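Local coordinates for chaperonin-like RBCX protein 1, chloroplastic (Arabidopsis thaliana, PDB 4GR2) that acts as a homodimeric chaperone in the assembly of Rubisco in the chloroplast, at residues D105-N108 with T109-R113; D90-W93 with D94-K97. The protein carries 2 engineered substitutions. One frame throughout, in Å; residues are numbered along the deposited sequence. Where two conformers were deposited one is given.

Contact 1. Residues D105-N108 with T109-R113; sequences DDSN and TRLMR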
ATOM      1  N   ASP B 105      13.402  -2.068  -9.476  1.00 39.22           N
ATOM      2  CA  ASP B 105      14.638  -2.300 -10.222  1.00 44.64           C
ATOM      3  C   ASP B 105      15.416  -3.478  -9.656  1.00 42.00           C
ATOM      4  O   ASP B 105      15.822  -4.356 -10.397  1.00 39.19           O
ATOM      5  CB  ASP B 105      15.541  -1.061 -10.202  1.00 46.05           C
ATOM      6  CG  ASP B 105      15.012   0.078 -11.068  1.00 54.99           C
ATOM      7  OD1 ASP B 105      14.082  -0.146 -11.891  1.00 59.01           O
ATOM      8  OD2 ASP B 105      15.557   1.202 -10.938  1.00 59.71           O
ATOM      9  N   ASP B 106      15.631  -3.490  -8.342  1.00 43.56           N
ATOM     10  CA  ASP B 106      16.333  -4.600  -7.702  1.00 40.99           C
ATOM     11  C   ASP B 106      15.575  -5.925  -7.789  1.00 42.84           C
ATOM     12  O   ASP B 106      16.192  -6.996  -7.894  1.00 39.28           O
ATOM     13  CB  ASP B 106      16.624  -4.297  -6.241  1.00 42.09           C
ATOM     14  CG  ASP B 106      17.651  -3.211  -6.077  1.00 50.71           C
ATOM     15  OD1 ASP B 106      18.191  -2.749  -7.104  1.00 51.72           O
ATOM     16  OD2 ASP B 106      17.906  -2.820  -4.924  1.00 58.66           O
ATOM     17  N   SER B 107      14.246  -5.857  -7.729  1.00 36.69           N
ATOM     18  CA  SER B 107      13.440  -7.076  -7.885  1.00 37.07           C
ATOM     19  C   SER B 107      13.639  -7.689  -9.284  1.00 39.57           C
ATOM     20  O   SER B 107      13.862  -8.905  -9.436  1.00 38.46           O
ATOM     21  CB  SER B 107      11.953  -6.779  -7.646  1.00 37.21           C
ATOM     22  OG  SER B 107      11.140  -7.760  -8.297  1.00 38.00           O
ATOM     23  N   ASN B 108      13.550  -6.842 -10.308  1.00 42.26           N
ATOM     24  CA  ASN B 108      13.791  -7.245 -11.700  0.57 38.32           C
ATOM     25  C   ASN B 108      15.122  -7.952 -11.835  1.00 41.36           C
ATOM     26  O   ASN B 108      15.228  -9.040 -12.389  1.00 38.35           O
ATOM     27  CB  ASN B 108      13.873  -6.018 -12.611  0.57 36.30           C
ATOM     28  CG  ASN B 108      12.533  -5.455 -12.967  0.57 34.28           C
ATOM     29  OD1 ASN B 108      11.508  -6.085 -12.756  0.57 39.58           O
ATOM     30  ND2 ASN B 108      12.532  -4.248 -13.525  0.57 40.24           N
ATOM     31  N   THR B 109      16.159  -7.276 -11.342  1.00 42.08           N
ATOM     32  CA  THR B 109      17.523  -7.799 -11.366  1.00 44.25           C
ATOM     33  C   THR B 109      17.671  -9.155 -10.681  1.00 42.12           C
ATOM     34  O   THR B 109      18.271 -10.079 -11.214  1.00 42.36           O
ATOM     35  CB  THR B 109      18.479  -6.788 -10.687  1.00 42.24           C
ATOM     36  OG1 THR B 109      18.521  -5.613 -11.491  1.00 47.66           O
ATOM     37  CG2 THR B 109      19.885  -7.357 -10.600  1.00 54.81           C
ATOM     38  N   ARG B 110      17.134  -9.257  -9.476  1.00 40.95           N
ATOM     39  CA  ARG B 110      17.282 -10.456  -8.678  1.00 40.19           C
ATOM     40  C   ARG B 110      16.515 -11.628  -9.284  1.00 40.33           C
ATOM     41  O   ARG B 110      17.036 -12.745  -9.355  1.00 34.87           O
ATOM     42  CB  ARG B 110      16.836 -10.169  -7.247  1.00 42.92           C
ATOM     43  CG  ARG B 110      16.820 -11.372  -6.310  1.00 47.62           C
ATOM     44  CD  ARG B 110      16.510 -10.900  -4.890  1.00 57.21           C
ATOM     45  NE  ARG B 110      15.463  -9.869  -4.897  1.00 67.35           N
ATOM     46  CZ  ARG B 110      15.600  -8.596  -4.510  1.00 57.42           C
ATOM     47  NH1 ARG B 110      16.755  -8.136  -4.048  1.00 62.03           N
ATOM     48  NH2 ARG B 110      14.557  -7.779  -4.589  1.00 53.19           N
ATOM     49  N   LEU B 111      15.294 -11.379  -9.757  1.00 38.27           N
ATOM     50  CA  LEU B 111      14.493 -12.448 -10.382  1.00 35.00           C
ATOM     51  C   LEU B 111      15.201 -13.076 -11.576  1.00 35.30           C
ATOM     52  O   LEU B 111      15.251 -14.304 -11.697  1.00 35.05           O
ATOM     53  CB  LEU B 111      13.134 -11.901 -10.817  1.00 36.85           C
ATOM     54  CG  LEU B 111      12.150 -11.747  -9.648  1.00 34.74           C
ATOM     55  CD1 LEU B 111      11.005 -10.833 -10.037  1.00 32.48           C
ATOM     56  CD2 LEU B 111      11.640 -13.144  -9.284  1.00 32.90           C
ATOM     57  N   MET B 112      15.755 -12.226 -12.444  1.00 32.81           N
ATOM     58  CA  MET B 112      16.499 -12.664 -13.628  1.00 35.56           C
ATOM     59  C   MET B 112      17.821 -13.371 -13.274  1.00 36.17           C
ATOM     60  O   MET B 112      18.187 -14.399 -13.865  1.00 36.61           O
ATOM     61  CB  MET B 112      16.773 -11.447 -14.520  1.00 40.30           C
ATOM     62  CG  MET B 112      15.500 -10.758 -15.016  1.00 39.68           C
ATOM     63  SD  MET B 112      14.485 -11.920 -15.986  1.00 40.88           S
ATOM     64  CE  MET B 112      15.451 -11.957 -17.497  1.00 41.71           C
ATOM     65  N   ARG B 113      18.548 -12.800 -12.323  1.00 40.72           N
ATOM     66  CA  ARG B 113      19.826 -13.367 -11.911  0.52 43.09           C
ATOM     67  C   ARG B 113      19.647 -14.758 -11.307  1.00 45.42           C
ATOM     68  O   ARG B 113      20.337 -15.701 -11.690  1.00 43.21           O
ATOM     69  CB  ARG B 113      20.543 -12.438 -10.929  0.52 44.49           C
ATOM     70  CG  ARG B 113      21.915 -12.947 -10.484  0.52 47.17           C
ATOM     71  CD  ARG B 113      22.591 -11.994  -9.497  0.52 49.10           C
ATOM     72  NE  ARG B 113      21.820 -11.828  -8.264  0.52 49.62           N
ATOM     73  CZ  ARG B 113      21.277 -10.679  -7.860  0.52 52.99           C
ATOM     74  NH1 ARG B 113      21.433  -9.569  -8.584  0.52 51.03           N
ATOM     75  NH2 ARG B 113      20.585 -10.637  -6.724  0.52 51.63           N
TER
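Arg110 folds back over the turn of helix that precedes it, against Asp106 and Ser107. Its CB sits 3.3 Å from Asp106 O, the carbonyl that also accepts the backbone N-H of Arg110. CG continues anti to the backbone N (chi1 175°), and a bend at chi3 (41°) swings the guanidinium back along the helix until Asp106 O lies over the centre of one face, 3.8 Å from Arg110 CZ. At the tip, Arg110 NH2 comes to 3.6 Å from Ser107 CA. The Asp106 carboxylate takes no direct hold of this group; its OD2 forms a salt bridge with Lys102. One residue earlier, Thr109 OG1 donates to Asp105 O at 3.2 Å, while Thr109 N reaches the same oxygen from the opposite face of the carbonyl plane, a doubled grip on one acceptor. Leu111 CD1 lies 3.5 Å from Ser107 OG. Four i to i+4 backbone bonds thus tie 105-108 to 109-113 within the last helix of this all-helical RbcX chain, while polar ends turn to the second subunit of the homodimer: Asp105 to its Lys88 in a salt bridge, Ser107 to its Asp59 and Arg83, and Asn108 to its Ser84 and Arg83.

Contact 2. Residues D90-W93 with D94-K97; sequences DFEW and DNMK
Met96 touches Phe91, in the loop before its helix, and Trp93, in the first turn. Met96 SD meets the edge of the Phe91 ring, 3.6 Å from Phe91 CE2 and 85° off the ring normal, a Met-aromatic contact made close to the ring plane; the same sulfur lies obliquely to the indole. Beyond it the chain turns at chi3 (61°) and carries Met96 CE to 3.4 Å from Trp93 CE3. Phe91 CD2 stands 3.6 Å above the centre of the indole plane, with Trp93 CD2 near the plane of the phenyl ring. Backbone bonds set the spacing, Met96 N to Glu92 O at 2.9 Å and Lys97 N to Trp93 O, with Glu92 as N-cap and centre of an inverse gamma turn. Farther out, Trp93 NE1 is tied to Ala87 O, Phe23 packs edge-to-face with Phe91, and Lys97 of the second subunit makes a cation-pi contact with Trp93. With the phenyl ring gone, as in an alanine here, Met96 SD is likely to lose the edge it meets, a gap to open over the indole face, and Phe23 to lack its mate. Sulfur and aromatic carbon thus join the loop to helix 93-118, while the indole serves the dimer as well.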
ATOM      1  N   ASP B  90       6.207  15.758   7.480  1.00 44.76           N
ATOM      2  CA  ASP B  90       7.392  14.965   7.814  1.00 46.54           C
ATOM      3  C   ASP B  90       7.679  13.817   6.839  1.00 55.24           C
ATOM      4  O   ASP B  90       8.838  13.557   6.522  1.00 49.96           O
ATOM      5  CB  ASP B  90       7.272  14.386   9.218  1.00 42.61           C
ATOM      6  CG  ASP B  90       7.136  15.457  10.257  1.00 56.91           C
ATOM      7  OD1 ASP B  90       7.599  16.583   9.977  1.00 53.05           O
ATOM      8  OD2 ASP B  90       6.572  15.177  11.334  1.00 60.92           O
ATOM      9  N   PHE B  91       6.631  13.106   6.422  1.00 51.89           N
ATOM     10  CA  PHE B  91       6.789  11.945   5.545  1.00 48.78           C
ATOM     11  C   PHE B  91       7.559  12.327   4.284  1.00 50.70           C
ATOM     12  O   PHE B  91       7.179  13.260   3.568  1.00 45.49           O
ATOM     13  CB  PHE B  91       5.431  11.367   5.151  1.00 43.40           C
ATOM     14  CG  PHE B  91       5.515  10.034   4.416  1.00 43.17           C
ATOM     15  CD1 PHE B  91       5.941   8.893   5.079  1.00 39.71           C
ATOM     16  CD2 PHE B  91       5.121   9.927   3.080  1.00 44.67           C
ATOM     17  CE1 PHE B  91       6.002   7.651   4.421  1.00 43.85           C
ATOM     18  CE2 PHE B  91       5.160   8.686   2.418  1.00 44.06           C
ATOM     19  CZ  PHE B  91       5.604   7.548   3.104  1.00 39.50           C
ATOM     20  N   GLU B  92       8.627  11.588   4.001  1.00 54.58           N
ATOM     21  CA  GLU B  92       9.477  11.916   2.857  1.00 49.18           C
ATOM     22  C   GLU B  92       8.975  11.268   1.575  1.00 47.40           C
ATOM     23  O   GLU B  92       9.482  10.233   1.149  1.00 47.25           O
ATOM     24  CB  GLU B  92      10.936  11.564   3.157  1.00 46.03           C
ATOM     25  CG  GLU B  92      11.553  12.435   4.248  1.00 61.70           C
ATOM     26  CD  GLU B  92      12.773  11.801   4.871  1.00 66.35           C
ATOM     27  OE1 GLU B  92      13.229  12.290   5.925  1.00 65.98           O
ATOM     28  OE2 GLU B  92      13.272  10.805   4.308  1.00 63.95           O
ATOM     29  N   TRP B  93       7.978  11.912   0.974  1.00 47.69           N
ATOM     30  CA  TRP B  93       7.290  11.422  -0.216  1.00 46.45           C
ATOM     31  C   TRP B  93       8.241  11.015  -1.334  1.00 50.94           C
ATOM     32  O   TRP B  93       8.185   9.889  -1.818  1.00 43.74           O
ATOM     33  CB  TRP B  93       6.294  12.477  -0.724  1.00 48.44           C
ATOM     34  CG  TRP B  93       5.069  12.581   0.156  1.00 45.44           C
ATOM     35  CD1 TRP B  93       4.885  13.412   1.233  1.00 48.97           C
ATOM     36  CD2 TRP B  93       3.875  11.798   0.038  1.00 49.93           C
ATOM     37  NE1 TRP B  93       3.633  13.200   1.784  1.00 42.73           N
ATOM     38  CE2 TRP B  93       2.997  12.215   1.063  1.00 51.00           C
ATOM     39  CE3 TRP B  93       3.457  10.786  -0.853  1.00 39.92           C
ATOM     40  CZ2 TRP B  93       1.730  11.647   1.235  1.00 48.32           C
ATOM     41  CZ3 TRP B  93       2.192  10.234  -0.688  1.00 43.39           C
ATOM     42  CH2 TRP B  93       1.344  10.662   0.353  1.00 44.15           C
ATOM     43  N   ASP B  94       9.125  11.925  -1.731  1.00 41.68           N
ATOM     44  CA  ASP B  94      10.033  11.649  -2.835  1.00 45.51           C
ATOM     45  C   ASP B  94      11.054  10.562  -2.525  1.00 51.51           C
ATOM     46  O   ASP B  94      11.422   9.774  -3.407  1.00 50.81           O
ATOM     47  CB  ASP B  94      10.686  12.925  -3.353  1.00 52.45           C
ATOM     48  CG  ASP B  94       9.921  13.501  -4.517  1.00 69.62           C
ATOM     49  OD1 ASP B  94      10.034  12.947  -5.649  1.00 66.04           O
ATOM     50  OD2 ASP B  94       9.177  14.480  -4.290  1.00 71.10           O
ATOM     51  N   ASN B  95      11.501  10.513  -1.279  1.00 43.46           N
ATOM     52  CA  ASN B  95      12.281   9.381  -0.819  1.00 48.40           C
ATOM     53  C   ASN B  95      11.516   8.045  -0.965  1.00 52.81           C
ATOM     54  O   ASN B  95      12.085   7.034  -1.402  1.00 44.38           O
ATOM     55  CB  ASN B  95      12.707   9.597   0.620  1.00 50.64           C
ATOM     56  CG  ASN B  95      13.827   8.679   1.030  1.00 63.11           C
ATOM     57  OD1 ASN B  95      14.815   8.535   0.306  1.00 71.21           O
ATOM     58  ND2 ASN B  95      13.681   8.034   2.192  1.00 66.72           N
ATOM     59  N   MET B  96      10.231   8.053  -0.612  1.00 45.76           N
ATOM     60  CA  MET B  96       9.380   6.865  -0.765  1.00 47.25           C
ATOM     61  C   MET B  96       9.361   6.421  -2.226  1.00 48.85           C
ATOM     62  O   MET B  96       9.498   5.236  -2.531  1.00 40.08           O
ATOM     63  CB  MET B  96       7.933   7.144  -0.306  1.00 48.06           C
ATOM     64  CG  MET B  96       6.912   6.009  -0.651  1.00 40.51           C
ATOM     65  SD  MET B  96       5.152   6.397  -0.409  1.00 46.65           S
ATOM     66  CE  MET B  96       4.960   7.785  -1.555  1.00 46.37           C
ATOM     67  N   LYS B  97       9.157   7.387  -3.117  1.00 45.10           N
ATOM     68  CA  LYS B  97       9.089   7.119  -4.549  1.00 45.70           C
ATOM     69  C   LYS B  97      10.401   6.505  -5.012  1.00 48.02           C
ATOM     70  O   LYS B  97      10.397   5.499  -5.703  1.00 43.53           O
ATOM     71  CB  LYS B  97       8.822   8.406  -5.329  1.00 41.30           C
ATOM     72  CG  LYS B  97       8.798   8.230  -6.844  1.00 44.39           C
ATOM     73  CD  LYS B  97       8.653   9.578  -7.543  1.00 47.79           C
ATOM     74  CE  LYS B  97       8.125   9.440  -8.962  1.00 47.95           C
ATOM     75  NZ  LYS B  97       8.211  10.750  -9.716  1.00 55.42           N
TER

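Both contacts are local, and both draw on helix 93-118, the last helix of the RbcX chain: contact 2 forms its beginning, where the chain leaves helix 70-90, and contact 1 lies farther toward its C-terminal end. Their centres are about 23 Å apart, and contact 2 sits much nearer the centre of the chain, about 13 Å against 27 Å. Each is partly buried, mixing two buried residues with two exposed ones. The chemistry differs with place: contact 2 is aromatic, with one thioether, fastening a loop to a helix start, whereas contact 1 is polar, built along continuous helix. Both touch the second subunit, contact 1 through hydrogen bonds, packing and the pairing of Asp105 with Lys88 of that subunit, contact 2 through cation-pi pairs, a hydrogen bond and packing.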